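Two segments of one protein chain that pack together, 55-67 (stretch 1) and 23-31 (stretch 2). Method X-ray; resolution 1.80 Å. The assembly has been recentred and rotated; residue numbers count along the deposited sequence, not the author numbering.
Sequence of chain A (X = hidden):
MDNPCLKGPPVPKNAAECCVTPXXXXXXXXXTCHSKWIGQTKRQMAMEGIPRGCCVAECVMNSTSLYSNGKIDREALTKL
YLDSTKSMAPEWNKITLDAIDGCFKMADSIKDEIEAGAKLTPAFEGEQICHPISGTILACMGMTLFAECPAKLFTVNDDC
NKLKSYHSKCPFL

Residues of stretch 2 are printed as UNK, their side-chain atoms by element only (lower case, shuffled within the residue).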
# COMPACT_ATOMS: atom_id res chain seq x y z
N CYS A 55 -0.27 10.14 -2.67
CA CYS A 55 -0.57 10.31 -4.10
C CYS A 55 -0.08 9.17 -4.96
O CYS A 55 -0.65 8.94 -6.03
CB CYS A 55 -0.07 11.65 -4.62
SG CYS A 55 -1.01 13.07 -4.00
N VAL A 56 0.99 8.45 -4.52
CA VAL A 56 1.47 7.29 -5.26
C VAL A 56 0.28 6.31 -5.38
O VAL A 56 -0.01 5.81 -6.47
CB VAL A 56 2.69 6.59 -4.55
CG1 VAL A 56 3.03 5.26 -5.23
CG2 VAL A 56 3.91 7.50 -4.49
N ALA A 57 -0.40 6.05 -4.25
CA ALA A 57 -1.55 5.12 -4.21
C ALA A 57 -2.74 5.61 -4.99
O ALA A 57 -3.39 4.82 -5.68
CB ALA A 57 -1.95 4.84 -2.77
N GLU A 58 -3.06 6.92 -4.90
CA GLU A 58 -4.20 7.43 -5.67
C GLU A 58 -3.93 7.27 -7.18
O GLU A 58 -4.83 6.90 -7.93
CB GLU A 58 -4.50 8.88 -5.30
CG GLU A 58 -5.71 9.43 -6.05
CD GLU A 58 -6.26 10.71 -5.45
OE1 GLU A 58 -6.63 10.69 -4.25
OE2 GLU A 58 -6.35 11.72 -6.17
N CYS A 59 -2.67 7.49 -7.61
CA CYS A 59 -2.23 7.33 -8.99
C CYS A 59 -2.47 5.87 -9.46
O CYS A 59 -3.02 5.65 -10.54
CB CYS A 59 -0.75 7.73 -9.12
SG CYS A 59 -0.04 7.46 -10.76
N VAL A 60 -2.07 4.88 -8.60
CA VAL A 60 -2.24 3.45 -8.86
C VAL A 60 -3.73 3.15 -8.99
O VAL A 60 -4.13 2.45 -9.92
CB VAL A 60 -1.58 2.58 -7.75
CG1 VAL A 60 -2.02 1.13 -7.87
CG2 VAL A 60 -0.05 2.68 -7.79
N MET A 61 -4.53 3.67 -8.08
CA MET A 61 -5.99 3.42 -8.09
C MET A 61 -6.65 4.03 -9.31
O MET A 61 -7.48 3.38 -9.94
CB MET A 61 -6.63 3.87 -6.78
CG MET A 61 -6.16 3.07 -5.57
SD MET A 61 -6.71 1.36 -5.62
CE MET A 61 -6.41 0.86 -3.91
N ASN A 62 -6.19 5.23 -9.72
CA ASN A 62 -6.67 5.88 -10.94
C ASN A 62 -6.24 5.09 -12.19
O ASN A 62 -7.02 5.01 -13.15
CB ASN A 62 -6.22 7.36 -11.03
CG ASN A 62 -7.06 8.32 -10.20
OD1 ASN A 62 -8.27 8.13 -10.00
ND2 ASN A 62 -6.46 9.42 -9.77
N SER A 63 -5.03 4.47 -12.16
CA SER A 63 -4.58 3.70 -13.33
C SER A 63 -5.47 2.49 -13.61
O SER A 63 -5.53 2.03 -14.74
CB SER A 63 -3.11 3.28 -13.19
OG SER A 63 -2.96 2.10 -12.40
N THR A 64 -6.18 2.00 -12.58
CA THR A 64 -7.07 0.83 -12.66
C THR A 64 -8.56 1.19 -12.52
O THR A 64 -9.37 0.28 -12.33
CB THR A 64 -6.67 -0.18 -11.59
OG1 THR A 64 -6.50 0.51 -10.34
CG2 THR A 64 -5.40 -0.93 -11.94
N SER A 65 -8.91 2.50 -12.61
CA SER A 65 -10.28 3.05 -12.47
C SER A 65 -10.99 2.58 -11.17
O SER A 65 -12.21 2.37 -11.15
CB SER A 65 -11.13 2.75 -13.71
OG SER A 65 -10.56 3.33 -14.87
N LEU A 66 -10.22 2.45 -10.08
CA LEU A 66 -10.80 1.98 -8.82
C LEU A 66 -11.16 3.09 -7.89
O LEU A 66 -11.89 2.85 -6.94
CB LEU A 66 -9.84 1.02 -8.09
CG LEU A 66 -9.45 -0.27 -8.83
CD1 LEU A 66 -8.54 -1.08 -7.97
CD2 LEU A 66 -10.68 -1.11 -9.13
N TYR A 67 -10.63 4.29 -8.14
CA TYR A 67 -10.87 5.44 -7.26
C TYR A 67 -11.91 6.41 -7.83
O TYR A 67 -11.83 6.75 -8.99
CB TYR A 67 -9.55 6.17 -6.94
CG TYR A 67 -9.77 7.46 -6.17
CD1 TYR A 67 -10.18 7.43 -4.84
CD2 TYR A 67 -9.71 8.70 -6.81
CE1 TYR A 67 -10.46 8.61 -4.15
CE2 TYR A 67 -9.96 9.88 -6.12
CZ TYR A 67 -10.34 9.83 -4.79
OH TYR A 67 -10.64 10.99 -4.11
N UNK A 23 -1.04 -9.01 -6.67
CA UNK A 23 -0.96 -7.58 -6.97
C UNK A 23 -2.24 -7.09 -7.60
O UNK A 23 -3.02 -7.89 -8.14
c UNK A 23 0.26 -8.01 -9.20
c UNK A 23 -0.43 -7.50 -10.30
c UNK A 23 0.25 -7.28 -7.87
c UNK A 23 1.01 -9.85 -10.59
c UNK A 23 -0.42 -8.17 -11.52
c UNK A 23 1.00 -9.18 -9.37
c UNK A 23 0.30 -9.35 -11.66
N UNK A 24 -2.44 -5.78 -7.60
CA UNK A 24 -3.60 -5.11 -8.17
C UNK A 24 -3.18 -4.36 -9.47
O UNK A 24 -4.03 -4.05 -10.30
c UNK A 24 -4.61 -2.76 -7.27
c UNK A 24 -5.47 -2.35 -6.11
c UNK A 24 -4.11 -4.17 -7.05
c UNK A 24 -3.50 -1.82 -7.28
N UNK A 25 -1.88 -4.08 -9.62
CA UNK A 25 -1.31 -3.34 -10.75
C UNK A 25 0.00 -3.97 -11.16
O UNK A 25 0.74 -4.42 -10.31
c UNK A 25 -0.07 -1.13 -11.14
c UNK A 25 -1.14 -1.83 -10.34
c UNK A 25 -2.44 -1.08 -10.50
N UNK A 26 0.30 -3.99 -12.48
CA UNK A 26 1.54 -4.52 -13.02
C UNK A 26 2.71 -3.61 -12.56
O UNK A 26 2.50 -2.39 -12.46
c UNK A 26 2.09 -7.08 -14.87
o UNK A 26 0.93 -7.54 -14.95
o UNK A 26 3.09 -7.78 -14.58
c UNK A 26 2.32 -5.62 -15.22
c UNK A 26 1.45 -4.57 -14.55
N UNK A 27 3.93 -4.16 -12.27
CA UNK A 27 5.05 -3.31 -11.82
C UNK A 27 5.33 -2.04 -12.62
O UNK A 27 5.69 -1.03 -12.02
c UNK A 27 4.32 -5.58 -12.28
c UNK A 27 6.25 -4.25 -11.86
c UNK A 27 5.68 -5.58 -11.64
N UNK A 28 5.18 -2.10 -13.95
CA UNK A 28 5.43 -0.95 -14.83
C UNK A 28 4.51 0.23 -14.47
O UNK A 28 5.00 1.35 -14.30
o UNK A 28 5.13 -0.24 -17.16
c UNK A 28 5.27 -1.35 -16.30
N UNK A 29 3.21 -0.04 -14.31
CA UNK A 29 2.23 0.99 -13.94
C UNK A 29 2.50 1.52 -12.52
O UNK A 29 2.37 2.72 -12.27
c UNK A 29 0.83 0.43 -14.06
N UNK A 30 2.95 0.65 -11.61
CA UNK A 30 3.30 1.09 -10.26
C UNK A 30 4.51 2.04 -10.30
O UNK A 30 4.49 3.07 -9.62
c UNK A 30 3.94 0.34 -7.96
c UNK A 30 4.55 1.28 -5.41
c UNK A 30 2.93 0.61 -7.05
c UNK A 30 5.27 0.55 -7.58
c UNK A 30 5.57 1.02 -6.29
c UNK A 30 3.61 -0.11 -9.36
c UNK A 30 3.24 1.09 -5.77
N UNK A 31 5.55 1.69 -11.08
CA UNK A 31 6.77 2.50 -11.15
C UNK A 31 6.54 3.89 -11.68
O UNK A 31 7.15 4.84 -11.18
c UNK A 31 10.39 2.70 -9.97
c UNK A 31 8.62 0.74 -10.98
c UNK A 31 7.91 1.76 -11.88
s UNK A 31 9.26 1.39 -9.39

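Position 23 carries seven side-chain carbons, one followed by a six-membered ring of carbon alone. With no heteroatom on the ring, this is Phe 23; its side chain is out of reach of stretch 1 and takes no part in the contact.

Position 24 has four carbons, forked at the second, which is the leucine pattern rather than that of isoleucine, forked at the first. Its CA-to-CB bond points toward stretch 1, and its branches meet Val 60, Met 61 and Leu 66. As Leu 24, it places CD2 3.4 Å from Val 60 CG1, while CD1 lies 3.9 Å from Met 61 SD and 3.8 Å from Leu 66 CD1. Its chi1 of 140° falls between the usual wells.

Position 25 shows three carbons, the first carrying the other two, with no oxygen; one methyl reaches Val 60, Ser 63 and Thr 64. This is Val 25. Its CG2 lies 3.3 Å from Thr 64 CG2, 3.5 Å from Val 60 CG1 and 3.7 Å from Ser 63 OG.

At position 26 three carbons run in line and the third carries two oxygens, a carboxylate one methylene longer than aspartate. This is Glu 26, at the N-cap position and out of reach of stretch 1. Position 27 has three carbons closing a ring onto the backbone N, which only proline does; Pro 27 opens the helix. Position 28 has one carbon and one oxygen, hence Ser 28, also out of reach.

Position 29 has a single carbon, which points toward stretch 1 and comes near Ser 63; it is Ala 29. Its CB comes only within 4.5 Å of Ser 63 OG, a loose contact at the limit of the contact distance.

Position 30 repeats the pattern of one carbon and an all-carbon six-membered ring, and the ring meets Val 60 and Val 56: Phe 30. CA-to-CB points sideways, yet with chi1 at -179° (t) the ring end comes nearer, putting CD1 3.7 Å from Val 60 CG2 and CE1 4.2 Å from Val 56 CG1. Both methyls approach the ring obliquely.

Position 31 is an unbranched chain of two carbons, sulfur and a terminal carbon: Met 31, with all three chi angles in m and no contact.

The contact works by apolar packing around Val 60, whose CG1 meets Leu 24 and Val 25 while CG2 meets Phe 30. The helix axes approach to 9.9 Å at 135°, and Val 60 CA and Phe 30 CA lie 6.2 Å apart. No hydrogen bond crosses between the stretches. Ser 63 OG instead donates to Val 60 O at 2.8 Å, satisfying its proton within stretch 1. The two sides together bury 384 Å².

Stretch 2 (23-31) FLVEPSAFM
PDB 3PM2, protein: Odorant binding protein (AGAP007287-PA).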